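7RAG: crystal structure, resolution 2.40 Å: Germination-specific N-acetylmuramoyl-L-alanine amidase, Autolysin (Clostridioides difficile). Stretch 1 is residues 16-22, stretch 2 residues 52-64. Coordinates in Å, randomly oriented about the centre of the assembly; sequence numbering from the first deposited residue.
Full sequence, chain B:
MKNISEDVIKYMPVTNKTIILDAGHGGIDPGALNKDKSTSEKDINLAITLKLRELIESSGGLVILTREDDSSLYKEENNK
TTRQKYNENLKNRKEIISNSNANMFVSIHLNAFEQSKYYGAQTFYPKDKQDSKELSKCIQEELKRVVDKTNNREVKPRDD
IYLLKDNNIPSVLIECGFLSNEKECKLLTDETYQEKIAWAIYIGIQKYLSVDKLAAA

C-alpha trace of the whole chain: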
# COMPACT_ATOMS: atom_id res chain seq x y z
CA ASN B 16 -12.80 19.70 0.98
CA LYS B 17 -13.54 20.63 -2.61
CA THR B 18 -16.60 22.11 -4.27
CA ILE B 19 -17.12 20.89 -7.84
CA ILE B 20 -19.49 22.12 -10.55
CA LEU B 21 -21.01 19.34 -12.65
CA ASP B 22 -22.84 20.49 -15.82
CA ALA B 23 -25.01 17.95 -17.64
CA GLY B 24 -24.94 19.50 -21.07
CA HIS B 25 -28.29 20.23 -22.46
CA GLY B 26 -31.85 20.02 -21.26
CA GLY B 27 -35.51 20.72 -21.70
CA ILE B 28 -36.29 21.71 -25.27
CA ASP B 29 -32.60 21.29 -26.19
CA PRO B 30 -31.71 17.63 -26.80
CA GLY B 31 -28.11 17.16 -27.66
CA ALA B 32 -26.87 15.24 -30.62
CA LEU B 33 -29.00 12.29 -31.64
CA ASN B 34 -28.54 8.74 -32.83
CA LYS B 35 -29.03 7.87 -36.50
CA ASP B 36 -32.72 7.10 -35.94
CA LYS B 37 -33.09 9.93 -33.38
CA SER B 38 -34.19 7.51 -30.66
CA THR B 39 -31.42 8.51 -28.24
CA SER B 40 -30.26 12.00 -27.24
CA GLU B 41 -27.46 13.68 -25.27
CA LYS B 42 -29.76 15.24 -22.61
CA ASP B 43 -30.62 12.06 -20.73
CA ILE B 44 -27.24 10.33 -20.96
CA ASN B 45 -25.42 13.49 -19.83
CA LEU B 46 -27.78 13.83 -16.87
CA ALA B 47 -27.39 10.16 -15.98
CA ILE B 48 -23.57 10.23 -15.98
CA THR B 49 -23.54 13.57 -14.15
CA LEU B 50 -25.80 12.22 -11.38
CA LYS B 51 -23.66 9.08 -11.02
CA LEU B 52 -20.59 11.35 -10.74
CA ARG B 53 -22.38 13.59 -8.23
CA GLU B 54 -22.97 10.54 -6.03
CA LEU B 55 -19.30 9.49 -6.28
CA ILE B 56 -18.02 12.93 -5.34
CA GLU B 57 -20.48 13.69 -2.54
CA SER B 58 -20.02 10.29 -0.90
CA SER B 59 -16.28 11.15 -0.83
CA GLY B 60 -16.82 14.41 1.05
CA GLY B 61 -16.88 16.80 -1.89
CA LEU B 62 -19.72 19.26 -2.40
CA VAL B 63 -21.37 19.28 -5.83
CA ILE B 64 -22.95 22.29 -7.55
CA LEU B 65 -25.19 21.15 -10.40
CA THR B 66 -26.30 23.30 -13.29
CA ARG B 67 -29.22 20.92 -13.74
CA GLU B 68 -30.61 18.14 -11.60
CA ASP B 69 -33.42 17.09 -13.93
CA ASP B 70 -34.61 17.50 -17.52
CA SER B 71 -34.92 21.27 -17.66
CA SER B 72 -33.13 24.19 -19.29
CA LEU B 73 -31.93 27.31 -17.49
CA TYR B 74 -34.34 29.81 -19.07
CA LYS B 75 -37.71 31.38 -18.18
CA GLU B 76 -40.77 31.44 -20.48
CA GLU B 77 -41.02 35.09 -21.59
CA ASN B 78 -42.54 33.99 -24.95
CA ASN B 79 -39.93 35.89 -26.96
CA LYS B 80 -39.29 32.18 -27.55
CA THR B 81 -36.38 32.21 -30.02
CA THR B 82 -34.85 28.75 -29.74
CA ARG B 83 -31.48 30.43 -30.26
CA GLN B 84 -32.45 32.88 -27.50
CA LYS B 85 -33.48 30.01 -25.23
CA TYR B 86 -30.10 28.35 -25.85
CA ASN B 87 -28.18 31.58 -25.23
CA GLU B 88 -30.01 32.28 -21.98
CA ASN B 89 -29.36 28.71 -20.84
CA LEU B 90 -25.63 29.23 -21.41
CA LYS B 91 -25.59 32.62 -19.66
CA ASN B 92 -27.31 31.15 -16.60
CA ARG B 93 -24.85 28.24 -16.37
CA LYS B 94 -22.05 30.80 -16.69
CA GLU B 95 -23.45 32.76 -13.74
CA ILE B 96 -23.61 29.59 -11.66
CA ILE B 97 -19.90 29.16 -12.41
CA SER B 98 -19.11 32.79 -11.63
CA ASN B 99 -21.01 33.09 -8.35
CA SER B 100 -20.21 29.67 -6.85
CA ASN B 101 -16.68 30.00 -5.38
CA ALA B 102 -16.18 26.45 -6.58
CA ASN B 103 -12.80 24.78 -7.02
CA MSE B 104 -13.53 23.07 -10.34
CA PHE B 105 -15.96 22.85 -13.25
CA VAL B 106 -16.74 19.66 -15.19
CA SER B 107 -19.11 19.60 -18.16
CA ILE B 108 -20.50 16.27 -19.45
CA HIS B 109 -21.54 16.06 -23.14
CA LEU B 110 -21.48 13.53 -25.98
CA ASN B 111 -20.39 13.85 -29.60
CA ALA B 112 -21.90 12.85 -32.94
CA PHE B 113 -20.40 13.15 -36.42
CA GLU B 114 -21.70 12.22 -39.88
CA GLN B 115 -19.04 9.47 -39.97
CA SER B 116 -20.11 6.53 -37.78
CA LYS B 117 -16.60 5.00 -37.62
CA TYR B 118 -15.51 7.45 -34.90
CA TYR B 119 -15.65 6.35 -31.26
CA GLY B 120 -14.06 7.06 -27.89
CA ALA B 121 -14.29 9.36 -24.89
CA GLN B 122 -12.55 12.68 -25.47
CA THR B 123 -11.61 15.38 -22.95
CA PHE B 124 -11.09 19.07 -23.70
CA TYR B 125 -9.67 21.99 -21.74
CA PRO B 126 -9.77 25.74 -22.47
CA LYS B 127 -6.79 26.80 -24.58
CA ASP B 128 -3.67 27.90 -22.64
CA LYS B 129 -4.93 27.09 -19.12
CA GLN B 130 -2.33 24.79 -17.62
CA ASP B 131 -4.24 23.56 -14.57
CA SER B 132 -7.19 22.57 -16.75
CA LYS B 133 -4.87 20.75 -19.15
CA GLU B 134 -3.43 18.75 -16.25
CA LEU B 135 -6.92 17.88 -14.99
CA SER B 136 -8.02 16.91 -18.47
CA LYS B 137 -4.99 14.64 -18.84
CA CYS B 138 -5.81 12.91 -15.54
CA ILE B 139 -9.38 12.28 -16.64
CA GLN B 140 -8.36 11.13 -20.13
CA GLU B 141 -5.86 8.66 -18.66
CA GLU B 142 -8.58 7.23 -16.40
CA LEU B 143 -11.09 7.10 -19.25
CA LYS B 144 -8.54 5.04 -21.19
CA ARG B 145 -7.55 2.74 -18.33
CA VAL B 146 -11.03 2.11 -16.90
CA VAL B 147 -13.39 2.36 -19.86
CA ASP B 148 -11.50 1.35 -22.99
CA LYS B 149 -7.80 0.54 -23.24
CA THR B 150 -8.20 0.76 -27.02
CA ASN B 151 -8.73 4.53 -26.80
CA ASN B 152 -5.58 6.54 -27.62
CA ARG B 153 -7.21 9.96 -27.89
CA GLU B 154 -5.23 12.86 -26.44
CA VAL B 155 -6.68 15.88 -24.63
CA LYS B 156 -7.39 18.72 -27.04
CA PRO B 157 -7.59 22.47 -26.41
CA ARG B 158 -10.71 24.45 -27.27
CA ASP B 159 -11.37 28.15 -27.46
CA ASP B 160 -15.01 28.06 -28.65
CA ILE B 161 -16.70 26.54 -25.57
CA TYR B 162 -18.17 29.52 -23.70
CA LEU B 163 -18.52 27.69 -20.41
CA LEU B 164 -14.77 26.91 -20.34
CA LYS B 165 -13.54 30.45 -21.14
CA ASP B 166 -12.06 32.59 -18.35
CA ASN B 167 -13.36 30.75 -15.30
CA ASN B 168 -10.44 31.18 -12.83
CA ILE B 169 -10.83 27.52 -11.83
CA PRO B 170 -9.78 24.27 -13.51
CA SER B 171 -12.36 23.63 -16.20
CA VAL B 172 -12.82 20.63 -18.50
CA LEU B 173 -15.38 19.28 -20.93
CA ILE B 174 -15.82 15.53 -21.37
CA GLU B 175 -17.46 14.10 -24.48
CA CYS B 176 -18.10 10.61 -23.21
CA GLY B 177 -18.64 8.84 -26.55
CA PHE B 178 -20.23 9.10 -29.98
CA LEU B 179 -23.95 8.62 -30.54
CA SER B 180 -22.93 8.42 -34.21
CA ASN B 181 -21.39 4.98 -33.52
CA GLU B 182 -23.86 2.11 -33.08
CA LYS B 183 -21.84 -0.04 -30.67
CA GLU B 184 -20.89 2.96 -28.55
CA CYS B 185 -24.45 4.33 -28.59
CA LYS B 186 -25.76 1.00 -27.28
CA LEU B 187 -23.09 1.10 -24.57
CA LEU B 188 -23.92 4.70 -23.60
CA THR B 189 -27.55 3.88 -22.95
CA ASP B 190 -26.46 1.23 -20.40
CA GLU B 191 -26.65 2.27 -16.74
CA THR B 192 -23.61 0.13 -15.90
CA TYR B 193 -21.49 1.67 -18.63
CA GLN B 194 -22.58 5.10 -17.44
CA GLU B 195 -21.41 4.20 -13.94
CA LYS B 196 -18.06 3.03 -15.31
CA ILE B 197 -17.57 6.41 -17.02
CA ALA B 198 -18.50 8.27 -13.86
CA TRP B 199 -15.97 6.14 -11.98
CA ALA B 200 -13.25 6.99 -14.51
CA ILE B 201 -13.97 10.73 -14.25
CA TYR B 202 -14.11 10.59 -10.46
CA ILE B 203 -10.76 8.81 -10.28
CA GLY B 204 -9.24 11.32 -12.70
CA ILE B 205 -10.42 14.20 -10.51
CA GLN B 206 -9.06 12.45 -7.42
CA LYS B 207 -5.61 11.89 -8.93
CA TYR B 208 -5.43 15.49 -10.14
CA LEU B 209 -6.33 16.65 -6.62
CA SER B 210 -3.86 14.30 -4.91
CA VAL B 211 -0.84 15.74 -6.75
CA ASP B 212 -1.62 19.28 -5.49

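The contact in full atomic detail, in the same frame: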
# COMPACT_ATOMS: atom_id res chain seq x y z
N ASN B 16 -11.45 19.10 0.95
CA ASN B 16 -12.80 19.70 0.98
C ASN B 16 -13.04 20.57 -0.24
O ASN B 16 -12.92 21.78 -0.19
CB ASN B 16 -12.99 20.55 2.23
CG ASN B 16 -13.11 19.71 3.48
OD1 ASN B 16 -13.11 18.47 3.42
ND2 ASN B 16 -13.23 20.38 4.64
N LYS B 17 -13.39 19.94 -1.35
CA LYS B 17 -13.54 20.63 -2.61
C LYS B 17 -15.01 20.82 -2.93
O LYS B 17 -15.88 20.08 -2.45
CB LYS B 17 -12.85 19.83 -3.71
CG LYS B 17 -11.36 19.81 -3.54
CD LYS B 17 -10.80 21.22 -3.67
CE LYS B 17 -9.39 21.23 -4.22
NZ LYS B 17 -9.05 22.52 -4.90
N THR B 18 -15.29 21.87 -3.71
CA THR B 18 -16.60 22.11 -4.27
C THR B 18 -16.45 22.08 -5.79
O THR B 18 -15.60 22.78 -6.34
CB THR B 18 -17.18 23.43 -3.78
OG1 THR B 18 -17.28 23.38 -2.34
CG2 THR B 18 -18.59 23.67 -4.34
N ILE B 19 -17.27 21.25 -6.44
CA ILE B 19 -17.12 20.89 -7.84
C ILE B 19 -18.42 21.18 -8.57
O ILE B 19 -19.49 20.78 -8.12
CB ILE B 19 -16.73 19.40 -7.98
CG1 ILE B 19 -15.49 19.14 -7.13
CG2 ILE B 19 -16.47 19.05 -9.42
CD1 ILE B 19 -14.69 17.97 -7.59
N ILE B 20 -18.32 21.88 -9.70
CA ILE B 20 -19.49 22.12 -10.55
C ILE B 20 -19.55 21.03 -11.59
O ILE B 20 -18.59 20.84 -12.35
CB ILE B 20 -19.44 23.50 -11.23
CG1 ILE B 20 -19.35 24.62 -10.20
CG2 ILE B 20 -20.70 23.71 -12.04
CD1 ILE B 20 -18.62 25.89 -10.74
N LEU B 21 -20.67 20.30 -11.61
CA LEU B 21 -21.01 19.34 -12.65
C LEU B 21 -22.15 19.88 -13.51
O LEU B 21 -23.21 20.23 -12.98
CB LEU B 21 -21.40 17.99 -12.06
CG LEU B 21 -20.44 17.40 -11.03
CD1 LEU B 21 -20.99 16.04 -10.54
CD2 LEU B 21 -18.99 17.29 -11.54
N ASP B 22 -21.93 19.91 -14.82
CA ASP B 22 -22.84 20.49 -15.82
C ASP B 22 -23.23 19.40 -16.80
O ASP B 22 -22.42 19.00 -17.64
CB ASP B 22 -22.16 21.67 -16.53
CG ASP B 22 -22.94 22.17 -17.77
OD1 ASP B 22 -24.13 22.59 -17.61
OD2 ASP B 22 -22.37 22.18 -18.90
N LEU B 52 -21.82 10.68 -11.16
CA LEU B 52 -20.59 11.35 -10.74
C LEU B 52 -20.82 12.20 -9.49
O LEU B 52 -19.98 12.24 -8.59
CB LEU B 52 -20.05 12.20 -11.89
CG LEU B 52 -18.75 13.01 -11.75
CD1 LEU B 52 -17.63 12.14 -11.16
CD2 LEU B 52 -18.33 13.60 -13.11
N ARG B 53 -21.96 12.89 -9.43
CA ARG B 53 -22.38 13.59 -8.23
C ARG B 53 -22.38 12.66 -7.02
O ARG B 53 -21.90 13.02 -5.94
CB ARG B 53 -23.78 14.19 -8.47
CG ARG B 53 -24.31 15.04 -7.34
CD ARG B 53 -25.11 14.19 -6.34
NE ARG B 53 -25.98 15.00 -5.49
CZ ARG B 53 -27.21 15.37 -5.83
NH1 ARG B 53 -27.71 14.99 -7.01
NH2 ARG B 53 -27.94 16.11 -4.99
N GLU B 54 -22.96 11.46 -7.17
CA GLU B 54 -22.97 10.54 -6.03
C GLU B 54 -21.55 10.13 -5.63
O GLU B 54 -21.22 10.11 -4.43
CB GLU B 54 -23.83 9.32 -6.36
CG GLU B 54 -25.28 9.64 -6.31
CD GLU B 54 -26.17 8.48 -6.69
OE1 GLU B 54 -25.64 7.41 -7.08
OE2 GLU B 54 -27.42 8.67 -6.59
N LEU B 55 -20.69 9.83 -6.61
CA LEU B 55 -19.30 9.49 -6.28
C LEU B 55 -18.63 10.60 -5.49
O LEU B 55 -17.99 10.35 -4.46
CB LEU B 55 -18.50 9.18 -7.55
CG LEU B 55 -18.87 7.84 -8.20
CD1 LEU B 55 -18.28 7.74 -9.60
CD2 LEU B 55 -18.43 6.68 -7.32
N ILE B 56 -18.76 11.83 -5.95
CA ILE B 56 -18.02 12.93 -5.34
C ILE B 56 -18.57 13.25 -3.95
O ILE B 56 -17.81 13.45 -3.00
CB ILE B 56 -18.04 14.16 -6.26
CG1 ILE B 56 -17.16 13.92 -7.50
CG2 ILE B 56 -17.65 15.44 -5.48
CD1 ILE B 56 -17.46 14.90 -8.67
N GLU B 57 -19.90 13.33 -3.83
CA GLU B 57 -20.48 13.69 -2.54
C GLU B 57 -20.22 12.61 -1.50
O GLU B 57 -19.98 12.93 -0.33
CB GLU B 57 -21.97 13.96 -2.69
CG GLU B 57 -22.29 15.13 -3.59
CD GLU B 57 -23.69 15.70 -3.41
OE1 GLU B 57 -24.62 14.94 -3.02
OE2 GLU B 57 -23.87 16.94 -3.65
N SER B 58 -20.27 11.33 -1.89
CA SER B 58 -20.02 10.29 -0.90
C SER B 58 -18.57 10.27 -0.44
O SER B 58 -18.28 9.65 0.58
CB SER B 58 -20.43 8.90 -1.43
OG SER B 58 -19.72 8.54 -2.59
N SER B 59 -17.68 10.95 -1.17
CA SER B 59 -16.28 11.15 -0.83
C SER B 59 -16.00 12.48 -0.12
O SER B 59 -14.84 12.89 -0.03
CB SER B 59 -15.42 11.13 -2.09
OG SER B 59 -15.34 9.83 -2.61
N GLY B 60 -17.04 13.18 0.32
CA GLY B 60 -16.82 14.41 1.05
C GLY B 60 -16.63 15.66 0.22
O GLY B 60 -16.27 16.70 0.79
N GLY B 61 -16.84 15.59 -1.08
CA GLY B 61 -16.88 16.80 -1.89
C GLY B 61 -18.30 17.34 -1.96
O GLY B 61 -19.28 16.62 -1.76
N LEU B 62 -18.42 18.63 -2.21
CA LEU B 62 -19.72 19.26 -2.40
C LEU B 62 -19.92 19.50 -3.88
O LEU B 62 -19.02 20.02 -4.54
CB LEU B 62 -19.80 20.59 -1.66
CG LEU B 62 -21.21 21.11 -1.52
CD1 LEU B 62 -22.04 20.20 -0.59
CD2 LEU B 62 -21.18 22.51 -0.99
N VAL B 63 -21.09 19.13 -4.40
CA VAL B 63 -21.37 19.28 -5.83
C VAL B 63 -22.37 20.40 -6.04
O VAL B 63 -23.39 20.48 -5.34
CB VAL B 63 -21.86 17.97 -6.47
CG1 VAL B 63 -22.31 18.21 -7.91
CG2 VAL B 63 -20.77 16.92 -6.43
N ILE B 64 -22.05 21.30 -6.97
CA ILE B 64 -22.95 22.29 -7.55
C ILE B 64 -23.37 21.76 -8.91
O ILE B 64 -22.52 21.54 -9.78
CB ILE B 64 -22.28 23.67 -7.70
CG1 ILE B 64 -21.76 24.23 -6.37
CG2 ILE B 64 -23.23 24.65 -8.38
CD1 ILE B 64 -22.82 24.54 -5.35

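The contact is a helix, a glycine turn and a strand folded back so that the strand pairs with 18-22 in parallel while the helix covers one face. Four backbone hydrogen bonds, each 2.9 Å, stitch the register: Leu62 N to Lys17 O, Ile19 N to Leu62 O, Ile64 N to Ile19 O and Leu21 N to Ile64 O. Ile19 spends both N and O on the neighbour, Lys17 its O and Leu21 its N.

Those side chains alternate. Ile19, Leu21 and Val63 lie on the helix side, and Leu21 gives up the most surface of any residue here. In its chi1 m, chi2 t rotamer both methyls of Leu21 reach the helix: CD1 lies 4.0 Å from Leu52 CG and 4.2 Å from Ile56 CD1, CD2 4.0 Å from Ile56 CD1 and 4.1 Å from Leu52 CD2, and CD1 also packs 3.7 Å from Val63 CG1. Ile56, m and t, points its CB toward the strand, and its CD1 lies 4.3 Å from Ile19 CD1, also carried by an m, t chain. Leu52, t and p, points its CB the same way one helical turn earlier.

On the other face sit Thr18, Ile20, Leu62 and Ile64. Three are beta-branched, which suits extended backbone; Leu62, t and p, is the exception. Thr18, in m, brings CG2 to 3.8 Å from Ile64 CG1, and Ile20 CG1 lies 4.0 Å from Ile64 CB.

Arg53 turns its end away from the strand, its NE forming a salt bridge with Glu57 OE1 at 2.8 Å, so the charge is paired along the helix while its CB still lies 3.9 Å from Leu21 CD1. The turn needs its glycines: Gly60 has phi 85°, where a CB would jam against the preceding carbonyl, and at Gly61 a CB would clash with Ile56 CG2, at 2.8 Å.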